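Local atomic coordinates of lovastatin nonaketide synthase, polyketide synthase component (Aspergillus terreus, PDB entry 7CPX), a protein that builds dihydromonacolin L, the nonaketide precursor of lovastatin, from nine malonyl-CoA units, with S-adenosylmethionine as methyl donor and NADPH as reductant. Residues Tyr1872-Pro1878 against Thr2127-Arg2133; Phe1889-Gln1893 against Val1906-Asn1912; Pro1920-Tyr1924 against Leu2083-Trp2088. The protein carries 2 engineered substitutions. All blocks are in the same frame, centred on the assembly; numbering follows the deposited sequence.

Contact 1 (Tyr1872-Pro1878 against Thr2127-Arg2133)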
loop_
_atom_site.group_PDB
_atom_site.type_symbol
_atom_site.label_atom_id
_atom_site.label_comp_id
_atom_site.label_asym_id
_atom_site.label_seq_id
_atom_site.Cartn_x
_atom_site.Cartn_y
_atom_site.Cartn_z
ATOM N N TYR A 1872 -55.317 13.248 -17.608
ATOM C CA TYR A 1872 -55.284 12.605 -16.299
ATOM C C TYR A 1872 -54.787 11.182 -16.512
ATOM O O TYR A 1872 -55.528 10.315 -16.978
ATOM C CB TYR A 1872 -56.662 12.635 -15.651
ATOM C CG TYR A 1872 -57.243 14.025 -15.531
ATOM C CD1 TYR A 1872 -57.899 14.620 -16.598
ATOM C CD2 TYR A 1872 -57.134 14.744 -14.349
ATOM C CE1 TYR A 1872 -58.431 15.889 -16.494
ATOM C CE2 TYR A 1872 -57.663 16.014 -14.235
ATOM C CZ TYR A 1872 -58.310 16.582 -15.311
ATOM O OH TYR A 1872 -58.841 17.848 -15.205
ATOM N N VAL A 1873 -53.526 10.947 -16.177
ATOM C CA VAL A 1873 -52.840 9.723 -16.571
ATOM C C VAL A 1873 -53.262 8.580 -15.661
ATOM O O VAL A 1873 -53.194 8.688 -14.431
ATOM C CB VAL A 1873 -51.318 9.923 -16.535
ATOM C CG1 VAL A 1873 -50.608 8.669 -16.997
ATOM C CG2 VAL A 1873 -50.921 11.105 -17.400
ATOM N N HIS A 1874 -53.701 7.478 -16.269
ATOM C CA HIS A 1874 -53.934 6.230 -15.558
ATOM C C HIS A 1874 -52.703 5.337 -15.593
ATOM O O HIS A 1874 -52.360 4.710 -14.586
ATOM C CB HIS A 1874 -55.119 5.483 -16.173
ATOM C CG HIS A 1874 -56.433 6.175 -15.995
ATOM N ND1 HIS A 1874 -56.590 7.533 -16.169
ATOM C CD2 HIS A 1874 -57.655 5.694 -15.667
ATOM C CE1 HIS A 1874 -57.850 7.860 -15.946
ATOM N NE2 HIS A 1874 -58.517 6.762 -15.640
ATOM N N PHE A 1875 -52.035 5.277 -16.743
ATOM C CA PHE A 1875 -50.842 4.466 -16.918
ATOM C C PHE A 1875 -49.808 5.261 -17.699
ATOM O O PHE A 1875 -50.150 6.097 -18.539
ATOM C CB PHE A 1875 -51.159 3.155 -17.643
ATOM C CG PHE A 1875 -52.215 2.332 -16.967
ATOM C CD1 PHE A 1875 -51.876 1.414 -15.990
ATOM C CD2 PHE A 1875 -53.547 2.479 -17.307
ATOM C CE1 PHE A 1875 -52.845 0.657 -15.364
ATOM C CE2 PHE A 1875 -54.522 1.726 -16.686
ATOM C CZ PHE A 1875 -54.171 0.813 -15.713
ATOM N N SER A 1876 -48.536 4.992 -17.416
ATOM C CA SER A 1876 -47.461 5.722 -18.074
ATOM C C SER A 1876 -46.210 4.861 -18.143
ATOM O O SER A 1876 -46.099 3.846 -17.455
ATOM C CB SER A 1876 -47.144 7.032 -17.346
ATOM O OG SER A 1876 -46.603 6.783 -16.061
ATOM N N CYS A 1877 -45.279 5.279 -18.990
ATOM C CA CYS A 1877 -43.976 4.631 -19.062
ATOM C C CYS A 1877 -42.985 5.375 -18.171
ATOM O O CYS A 1877 -42.809 6.587 -18.331
ATOM C CB CYS A 1877 -43.464 4.602 -20.497
ATOM S SG CYS A 1877 -41.839 3.841 -20.672
ATOM N N PRO A 1878 -42.326 4.697 -17.226
ATOM C CA PRO A 1878 -41.424 5.421 -16.313
ATOM C C PRO A 1878 -40.327 6.189 -17.026
ATOM O O PRO A 1878 -39.969 7.290 -16.590
ATOM C CB PRO A 1878 -40.837 4.310 -15.432
ATOM C CG PRO A 1878 -41.694 3.117 -15.643
ATOM C CD PRO A 1878 -42.298 3.243 -16.995
ATOM N N THR A 2127 -41.925 -1.478 -18.780
ATOM C CA THR A 2127 -42.656 -1.408 -17.525
ATOM C C THR A 2127 -43.625 -0.236 -17.565
ATOM O O THR A 2127 -43.363 0.787 -18.204
ATOM C CB THR A 2127 -41.697 -1.248 -16.345
ATOM O OG1 THR A 2127 -40.855 -2.402 -16.252
ATOM C CG2 THR A 2127 -42.468 -1.073 -15.047
ATOM N N VAL A 2128 -44.754 -0.391 -16.880
ATOM C CA VAL A 2128 -45.809 0.614 -16.887
ATOM C C VAL A 2128 -46.225 0.922 -15.456
ATOM O O VAL A 2128 -46.584 0.017 -14.689
ATOM C CB VAL A 2128 -47.021 0.167 -17.726
ATOM C CG1 VAL A 2128 -47.556 -1.157 -17.238
ATOM C CG2 VAL A 2128 -48.107 1.223 -17.684
ATOM N N ILE A 2129 -46.176 2.204 -15.110
ATOM C CA ILE A 2129 -46.695 2.707 -13.848
ATOM C C ILE A 2129 -48.200 2.872 -13.963
ATOM O O ILE A 2129 -48.703 3.456 -14.930
ATOM C CB ILE A 2129 -46.032 4.047 -13.488
ATOM C CG1 ILE A 2129 -44.528 3.878 -13.303
ATOM C CG2 ILE A 2129 -46.664 4.615 -12.236
ATOM C CD1 ILE A 2129 -43.740 5.041 -13.849
ATOM N N SER A 2130 -48.918 2.364 -12.968
ATOM C CA SER A 2130 -50.369 2.486 -12.880
ATOM C C SER A 2130 -50.677 3.612 -11.902
ATOM O O SER A 2130 -50.579 3.439 -10.685
ATOM C CB SER A 2130 -50.996 1.170 -12.430
ATOM O OG SER A 2130 -52.373 1.336 -12.139
ATOM N N TRP A 2131 -51.045 4.767 -12.438
ATOM C CA TRP A 2131 -51.315 5.930 -11.606
ATOM C C TRP A 2131 -52.665 5.780 -10.916
ATOM O O TRP A 2131 -53.673 5.563 -11.597
ATOM C CB TRP A 2131 -51.296 7.195 -12.447
ATOM C CG TRP A 2131 -49.927 7.610 -12.857
ATOM C CD1 TRP A 2131 -49.329 7.382 -14.057
ATOM C CD2 TRP A 2131 -48.975 8.323 -12.063
ATOM N NE1 TRP A 2131 -48.064 7.913 -14.065
ATOM C CE2 TRP A 2131 -47.821 8.497 -12.850
ATOM C CE3 TRP A 2131 -48.986 8.833 -10.762
ATOM C CZ2 TRP A 2131 -46.691 9.159 -12.380
ATOM C CZ3 TRP A 2131 -47.864 9.490 -10.298
ATOM C CH2 TRP A 2131 -46.732 9.646 -11.105
ATOM N N PRO A 2132 -52.736 5.888 -9.589
ATOM C CA PRO A 2132 -54.041 5.812 -8.923
ATOM C C PRO A 2132 -54.957 6.932 -9.390
ATOM O O PRO A 2132 -54.515 8.049 -9.663
ATOM C CB PRO A 2132 -53.690 5.944 -7.437
ATOM C CG PRO A 2132 -52.377 6.637 -7.417
ATOM C CD PRO A 2132 -51.650 6.163 -8.634
ATOM N N ARG A 2133 -56.251 6.619 -9.479
ATOM C CA ARG A 2133 -57.239 7.561 -9.983
ATOM C C ARG A 2133 -58.231 8.034 -8.935
ATOM O O ARG A 2133 -58.824 9.102 -9.112
ATOM C CB ARG A 2133 -58.016 6.935 -11.150
ATOM C CG ARG A 2133 -57.158 6.609 -12.362
ATOM C CD ARG A 2133 -56.328 7.809 -12.787
ATOM N NE ARG A 2133 -57.109 9.039 -12.735
ATOM C CZ ARG A 2133 -56.590 10.259 -12.757
ATOM N NH1 ARG A 2133 -55.286 10.454 -12.861
ATOM N NH2 ARG A 2133 -57.401 11.308 -12.663
#

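Contact 2 (Phe1889-Gln1893 against Val1906-Asn1912)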
loop_
_atom_site.group_PDB
_atom_site.type_symbol
_atom_site.label_atom_id
_atom_site.label_comp_id
_atom_site.label_asym_id
_atom_site.label_seq_id
_atom_site.Cartn_x
_atom_site.Cartn_y
_atom_site.Cartn_z
ATOM N N PHE A 1889 -39.761 11.992 -24.505
ATOM C CA PHE A 1889 -41.123 12.117 -24.010
ATOM C C PHE A 1889 -41.531 10.821 -23.332
ATOM O O PHE A 1889 -41.208 9.730 -23.811
ATOM C CB PHE A 1889 -42.097 12.437 -25.145
ATOM C CG PHE A 1889 -41.690 13.615 -25.980
ATOM C CD1 PHE A 1889 -40.814 13.460 -27.039
ATOM C CD2 PHE A 1889 -42.188 14.877 -25.711
ATOM C CE1 PHE A 1889 -40.438 14.540 -27.811
ATOM C CE2 PHE A 1889 -41.818 15.962 -26.479
ATOM C CZ PHE A 1889 -40.940 15.794 -27.531
ATOM N N TYR A 1890 -42.247 10.945 -22.220
ATOM C CA TYR A 1890 -42.765 9.789 -21.504
ATOM C C TYR A 1890 -44.083 9.362 -22.133
ATOM O O TYR A 1890 -44.997 10.175 -22.280
ATOM C CB TYR A 1890 -42.978 10.116 -20.028
ATOM C CG TYR A 1890 -41.728 10.514 -19.281
ATOM C CD1 TYR A 1890 -40.916 9.558 -18.690
ATOM C CD2 TYR A 1890 -41.376 11.847 -19.141
ATOM C CE1 TYR A 1890 -39.781 9.919 -17.994
ATOM C CE2 TYR A 1890 -40.244 12.218 -18.447
ATOM C CZ TYR A 1890 -39.448 11.250 -17.874
ATOM O OH TYR A 1890 -38.315 11.616 -17.185
ATOM N N LEU A 1891 -44.187 8.090 -22.494
ATOM C CA LEU A 1891 -45.426 7.583 -23.065
ATOM C C LEU A 1891 -46.456 7.444 -21.953
ATOM O O LEU A 1891 -46.242 6.695 -20.993
ATOM C CB LEU A 1891 -45.186 6.248 -23.763
ATOM C CG LEU A 1891 -46.328 5.675 -24.612
ATOM C CD1 LEU A 1891 -47.446 5.107 -23.749
ATOM C CD2 LEU A 1891 -46.876 6.732 -25.558
ATOM N N VAL A 1892 -47.570 8.160 -22.078
ATOM C CA VAL A 1892 -48.603 8.180 -21.052
ATOM C C VAL A 1892 -49.928 7.780 -21.681
ATOM O O VAL A 1892 -50.160 7.984 -22.875
ATOM C CB VAL A 1892 -48.717 9.567 -20.384
ATOM C CG1 VAL A 1892 -47.386 9.972 -19.777
ATOM C CG2 VAL A 1892 -49.185 10.604 -21.393
ATOM N N GLN A 1893 -50.798 7.204 -20.859
ATOM C CA GLN A 1893 -52.148 6.839 -21.256
ATOM C C GLN A 1893 -53.100 7.273 -20.155
ATOM O O GLN A 1893 -52.765 7.184 -18.972
ATOM C CB GLN A 1893 -52.268 5.330 -21.496
ATOM C CG GLN A 1893 -53.664 4.856 -21.869
ATOM C CD GLN A 1893 -53.741 3.350 -22.026
ATOM O OE1 GLN A 1893 -52.817 2.629 -21.649
ATOM N NE2 GLN A 1893 -54.843 2.868 -22.585
ATOM N N VAL A 1906 -53.682 8.312 -25.585
ATOM C CA VAL A 1906 -52.272 8.016 -25.369
ATOM C C VAL A 1906 -51.467 9.166 -25.953
ATOM O O VAL A 1906 -51.722 9.595 -27.083
ATOM C CB VAL A 1906 -51.861 6.680 -26.012
ATOM C CG1 VAL A 1906 -50.371 6.448 -25.847
ATOM C CG2 VAL A 1906 -52.649 5.537 -25.402
ATOM N N ALA A 1907 -50.497 9.662 -25.189
ATOM C CA ALA A 1907 -49.760 10.858 -25.564
ATOM C C ALA A 1907 -48.295 10.717 -25.177
ATOM O O ALA A 1907 -47.892 9.783 -24.478
ATOM C CB ALA A 1907 -50.361 12.107 -24.911
ATOM N N LEU A 1908 -47.499 11.667 -25.656
ATOM C CA LEU A 1908 -46.069 11.756 -25.370
ATOM C C LEU A 1908 -45.863 12.947 -24.436
ATOM O O LEU A 1908 -45.580 14.062 -24.876
ATOM C CB LEU A 1908 -45.266 11.902 -26.658
ATOM C CG LEU A 1908 -44.955 10.618 -27.428
ATOM C CD1 LEU A 1908 -46.183 9.734 -27.539
ATOM C CD2 LEU A 1908 -44.420 10.955 -28.808
ATOM N N ALA A 1909 -46.005 12.696 -23.138
ATOM C CA ALA A 1909 -45.865 13.735 -22.133
ATOM C C ALA A 1909 -44.398 14.126 -21.973
ATOM O O ALA A 1909 -43.495 13.548 -22.585
ATOM C CB ALA A 1909 -46.438 13.255 -20.803
ATOM N N GLU A 1910 -44.165 15.125 -21.121
ATOM C CA GLU A 1910 -42.825 15.611 -20.836
ATOM C C GLU A 1910 -42.502 15.649 -19.349
ATOM O O GLU A 1910 -41.449 16.179 -18.979
ATOM C CB GLU A 1910 -42.633 17.016 -21.425
ATOM C CG GLU A 1910 -42.807 17.083 -22.932
ATOM C CD GLU A 1910 -42.723 18.500 -23.465
ATOM O OE1 GLU A 1910 -42.633 19.439 -22.647
ATOM O OE2 GLU A 1910 -42.745 18.675 -24.701
ATOM N N ARG A 1911 -43.369 15.110 -18.489
ATOM C CA ARG A 1911 -43.165 15.175 -17.049
ATOM C C ARG A 1911 -43.405 13.862 -16.320
ATOM O O ARG A 1911 -42.999 13.748 -15.158
ATOM C CB ARG A 1911 -44.076 16.249 -16.431
ATOM C CG ARG A 1911 -43.681 17.675 -16.779
ATOM C CD ARG A 1911 -42.456 18.119 -15.994
ATOM N NE ARG A 1911 -41.958 19.416 -16.440
ATOM C CZ ARG A 1911 -41.059 19.590 -17.401
ATOM N NH1 ARG A 1911 -40.533 18.565 -18.052
ATOM N NH2 ARG A 1911 -40.678 20.823 -17.716
ATOM N N ASN A 1912 -44.039 12.875 -16.948
ATOM C CA ASN A 1912 -44.319 11.593 -16.308
ATOM C C ASN A 1912 -45.116 11.796 -15.023
ATOM O O ASN A 1912 -44.711 11.391 -13.932
ATOM C CB ASN A 1912 -43.024 10.833 -16.020
ATOM C CG ASN A 1912 -43.274 9.413 -15.558
ATOM O OD1 ASN A 1912 -44.325 8.834 -15.833
ATOM N ND2 ASN A 1912 -42.309 8.844 -14.846
#

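Contact 3 (Pro1920-Tyr1924 against Leu2083-Trp2088)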
loop_
_atom_site.group_PDB
_atom_site.type_symbol
_atom_site.label_atom_id
_atom_site.label_comp_id
_atom_site.label_asym_id
_atom_site.label_seq_id
_atom_site.Cartn_x
_atom_site.Cartn_y
_atom_site.Cartn_z
ATOM N N PRO A 1920 -51.755 18.908 -28.377
ATOM C CA PRO A 1920 -52.454 17.830 -29.094
ATOM C C PRO A 1920 -51.586 17.116 -30.110
ATOM O O PRO A 1920 -51.862 15.954 -30.431
ATOM C CB PRO A 1920 -53.626 18.556 -29.773
ATOM C CG PRO A 1920 -53.772 19.844 -29.039
ATOM C CD PRO A 1920 -52.398 20.215 -28.590
ATOM N N ASP A 1921 -50.546 17.772 -30.630
ATOM C CA ASP A 1921 -49.683 17.137 -31.618
ATOM C C ASP A 1921 -49.024 15.876 -31.078
ATOM O O ASP A 1921 -48.603 15.023 -31.866
ATOM C CB ASP A 1921 -48.610 18.121 -32.083
ATOM C CG ASP A 1921 -49.194 19.408 -32.628
ATOM O OD1 ASP A 1921 -50.318 19.369 -33.171
ATOM O OD2 ASP A 1921 -48.529 20.459 -32.513
ATOM N N TYR A 1922 -48.926 15.739 -29.756
ATOM C CA TYR A 1922 -48.285 14.596 -29.119
ATOM C C TYR A 1922 -49.302 13.658 -28.478
ATOM O O TYR A 1922 -48.976 12.936 -27.533
ATOM C CB TYR A 1922 -47.280 15.069 -28.071
ATOM C CG TYR A 1922 -46.211 15.992 -28.607
ATOM C CD1 TYR A 1922 -45.053 15.488 -29.178
ATOM C CD2 TYR A 1922 -46.359 17.368 -28.533
ATOM C CE1 TYR A 1922 -44.074 16.329 -29.666
ATOM C CE2 TYR A 1922 -45.386 18.215 -29.017
ATOM C CZ TYR A 1922 -44.245 17.692 -29.583
ATOM O OH TYR A 1922 -43.272 18.537 -30.067
ATOM N N ILE A 1923 -50.537 13.658 -28.975
ATOM C CA ILE A 1923 -51.623 12.887 -28.386
ATOM C C ILE A 1923 -52.265 12.030 -29.467
ATOM O O ILE A 1923 -52.551 12.519 -30.565
ATOM C CB ILE A 1923 -52.680 13.796 -27.731
ATOM C CG1 ILE A 1923 -52.008 14.797 -26.790
ATOM C CG2 ILE A 1923 -53.704 12.957 -26.977
ATOM C CD1 ILE A 1923 -52.977 15.721 -26.095
ATOM N N TYR A 1924 -52.491 10.756 -29.153
ATOM C CA TYR A 1924 -53.296 9.864 -29.978
ATOM C C TYR A 1924 -54.661 9.743 -29.308
ATOM O O TYR A 1924 -54.791 9.102 -28.261
ATOM C CB TYR A 1924 -52.623 8.502 -30.133
ATOM C CG TYR A 1924 -53.341 7.574 -31.084
ATOM C CD1 TYR A 1924 -53.293 7.782 -32.454
ATOM C CD2 TYR A 1924 -54.062 6.486 -30.612
ATOM C CE1 TYR A 1924 -53.946 6.938 -33.327
ATOM C CE2 TYR A 1924 -54.716 5.634 -31.479
ATOM C CZ TYR A 1924 -54.657 5.867 -32.836
ATOM O OH TYR A 1924 -55.308 5.022 -33.704
ATOM N N LEU A 2083 -45.140 17.741 -33.867
ATOM C CA LEU A 2083 -45.070 16.325 -34.203
ATOM C C LEU A 2083 -46.125 15.966 -35.250
ATOM O O LEU A 2083 -47.307 16.238 -35.050
ATOM C CB LEU A 2083 -45.267 15.467 -32.953
ATOM C CG LEU A 2083 -45.139 13.954 -33.152
ATOM C CD1 LEU A 2083 -43.690 13.566 -33.385
ATOM C CD2 LEU A 2083 -45.712 13.209 -31.959
ATOM N N PRO A 2084 -45.711 15.359 -36.364
ATOM C CA PRO A 2084 -46.698 14.928 -37.361
ATOM C C PRO A 2084 -47.666 13.911 -36.775
ATOM O O PRO A 2084 -47.289 13.061 -35.966
ATOM C CB PRO A 2084 -45.841 14.311 -38.473
ATOM C CG PRO A 2084 -44.481 14.869 -38.275
ATOM C CD PRO A 2084 -44.334 15.074 -36.805
ATOM N N ALA A 2085 -48.930 14.007 -37.194
ATOM C CA ALA A 2085 -49.900 12.987 -36.812
ATOM C C ALA A 2085 -49.531 11.638 -37.406
ATOM O O ALA A 2085 -49.814 10.590 -36.807
ATOM C CB ALA A 2085 -51.303 13.401 -37.252
ATOM N N ALA A 2086 -48.888 11.647 -38.575
ATOM C CA ALA A 2086 -48.410 10.406 -39.165
ATOM C C ALA A 2086 -47.501 9.656 -38.206
ATOM O O ALA A 2086 -47.440 8.425 -38.251
ATOM C CB ALA A 2086 -47.676 10.694 -40.475
ATOM N N TYR A 2087 -46.802 10.371 -37.322
ATOM C CA TYR A 2087 -45.923 9.701 -36.369
ATOM C C TYR A 2087 -46.705 8.722 -35.501
ATOM O O TYR A 2087 -46.453 7.512 -35.528
ATOM C CB TYR A 2087 -45.197 10.724 -35.497
ATOM C CG TYR A 2087 -44.256 10.075 -34.509
ATOM C CD1 TYR A 2087 -42.951 9.767 -34.865
ATOM C CD2 TYR A 2087 -44.677 9.755 -33.226
ATOM C CE1 TYR A 2087 -42.089 9.166 -33.969
ATOM C CE2 TYR A 2087 -43.822 9.153 -32.323
ATOM C CZ TYR A 2087 -42.530 8.860 -32.701
ATOM O OH TYR A 2087 -41.674 8.263 -31.804
ATOM N N TRP A 2088 -47.658 9.227 -34.711
ATOM C CA TRP A 2088 -48.392 8.316 -33.840
ATOM C C TRP A 2088 -49.293 7.389 -34.640
ATOM O O TRP A 2088 -49.587 6.280 -34.185
ATOM C CB TRP A 2088 -49.222 9.048 -32.774
ATOM C CG TRP A 2088 -49.400 10.529 -32.908
ATOM C CD1 TRP A 2088 -48.488 11.496 -32.602
ATOM C CD2 TRP A 2088 -50.583 11.214 -33.336
ATOM N NE1 TRP A 2088 -49.023 12.740 -32.829
ATOM C CE2 TRP A 2088 -50.309 12.595 -33.278
ATOM C CE3 TRP A 2088 -51.844 10.794 -33.768
ATOM C CZ2 TRP A 2088 -51.249 13.558 -33.643
ATOM C CZ3 TRP A 2088 -52.775 11.752 -34.131
ATOM C CH2 TRP A 2088 -52.473 13.117 -34.065
#

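Contact 1 (Tyr1872-Pro1878 against Thr2127-Arg2133)
Apolar contacts come first: P1878 CG touches I2129 CD1 at 3.3 Å, V1873 CG1 meets W2131 CD1 at 3.5 Å, and F1875 CB packs on V2128 CG2 at 3.6 Å. The backbones are antiparallel: S1876 and I2129 form a hydrogen-bonded pair, with S1876 N to I2129 O and I2129 N to S1876 O both 2.9 Å, while F1875 and S2130 form the non-hydrogen-bonded pair beside it. H1874 and F1875 both face Q1893 of the next strand, a classic beta bulge in strand 1869-1883, and H1874 O still accepts W2131 N (2.5 Å). The indole crosses to the opposite strand, W2131 NE1 donating to S1876 OG at 2.7 Å; N1912 also hydrogen-bonds this hydroxyl. At the polar edge R2133 lays CD over the H1874 ring, 3.4 Å from its centroid, a CH-pi contact, and R2133 NH1 donates to V1873 O at 3.2 Å.

Contact 2 (Phe1889-Gln1893 against Val1906-Asn1912)
F1889 opens the contact with its CB 3.6 Å from L1908 CB and its CA 3.1 Å from A1909 O. The edge of its ring approaches the carboxylate of E1910, F1889 CE2 to E1910 OE2 3.4 Å, and Y1922 meets the same ring. Y1890 forms the first hydrogen-bonded pair with A1909: Y1890 N to A1909 O is 2.9 Å and A1909 N to Y1890 O 2.8 Å. Its phenol covers the turn that leaves the second strand, with N1912 CB 3.5 Å from the Y1890 ring centroid in a CH-pi contact over the face. N1912 has left-handed backbone angles, and its OD1 is hydrogen-bonded to S1876; R1911 leads off to a salt bridge with E2150. L1891 pairs with L1908 without hydrogen bonds, and its CD2 sits 3.5 Å from V1906 CG1 and 3.7 Å from L1908 CD1, on the face that L1891 turns to helix 1935-1953. V1892 restores the hydrogen bonding: V1892 N to A1907 O and A1907 N to V1892 O are each 2.9 Å, and V1892 CG1 reaches A1909 CB at 3.6 Å on the other face. Q1893, opposite V1906, is back on the face of L1891, with Q1893 CG 3.7 Å from V1906 CG2. Strictly alternating pairs and faces mark a regular antiparallel beta hairpin, strands 1887-1898 and 1901-1909, within a mixed sheet consistent with the GroES-like part of a medium-chain reductase fold.

Contact 3 (Pro1920-Tyr1924 against Leu2083-Trp2088)
W2088 dominates this contact, and its side-chain conformation is unusual: chi1 of 12° lies between the rotamer wells and swings the indole across to segment 1920-1924. There W2088 NE1 donates to D1921 O at 2.5 Å, while one face of the indole lies under the carbonyl of I1923, with I1923 O 3.5 Å from W2088 CZ2. Y1924, in the t rotamer, swings its ring beside the indole and touches it with CD1, 3.6 Å from W2088 CE3. At the other end L2083, with chi1 t and chi2 p, fills the space next to D1921: L2083 CD2 is 3.4 Å from D1921 O, so this one carbonyl meets both a leucine methyl and the indole NH. The CA-to-CB bond of Y1922 points away, yet its m rotamer brings the ring back, and Y1922 CE1 packs on L2083 CB at 3.6 Å. I1923 N to P1920 O, 3.0 Å, closes the turn into strand 1923-1924. That short strand pairs with strand 1901-1909, I1923 resting on V1905 and A1907, while helix 2085-2095 covers its flank and sends Y2087 inward against V1883, L1908 and helix 1935-1953.

All three contacts belong to one mixed sheet, in the order 2128-2130, 1869-1883, 1887-1898, 1901-1909, 1923-1924. Contacts 1 and 2, centres 10 Å apart, are joined by probable backbone hydrogen bonds F1875 O to Q1893 N (2.7 Å) and C1877 N to L1891 O (2.6 Å). Contacts 2 and 3, centres 12 Å apart, are joined likewise by V1906 O to Y1924 N (2.5 Å) and L1908 N to Y1922 O (2.7 Å). Contacts 1 and 3 lie 20 Å apart between centres and do not touch. None borders a known active site or the NADP pocket; their region is probably the inactive enoylreductase remnant.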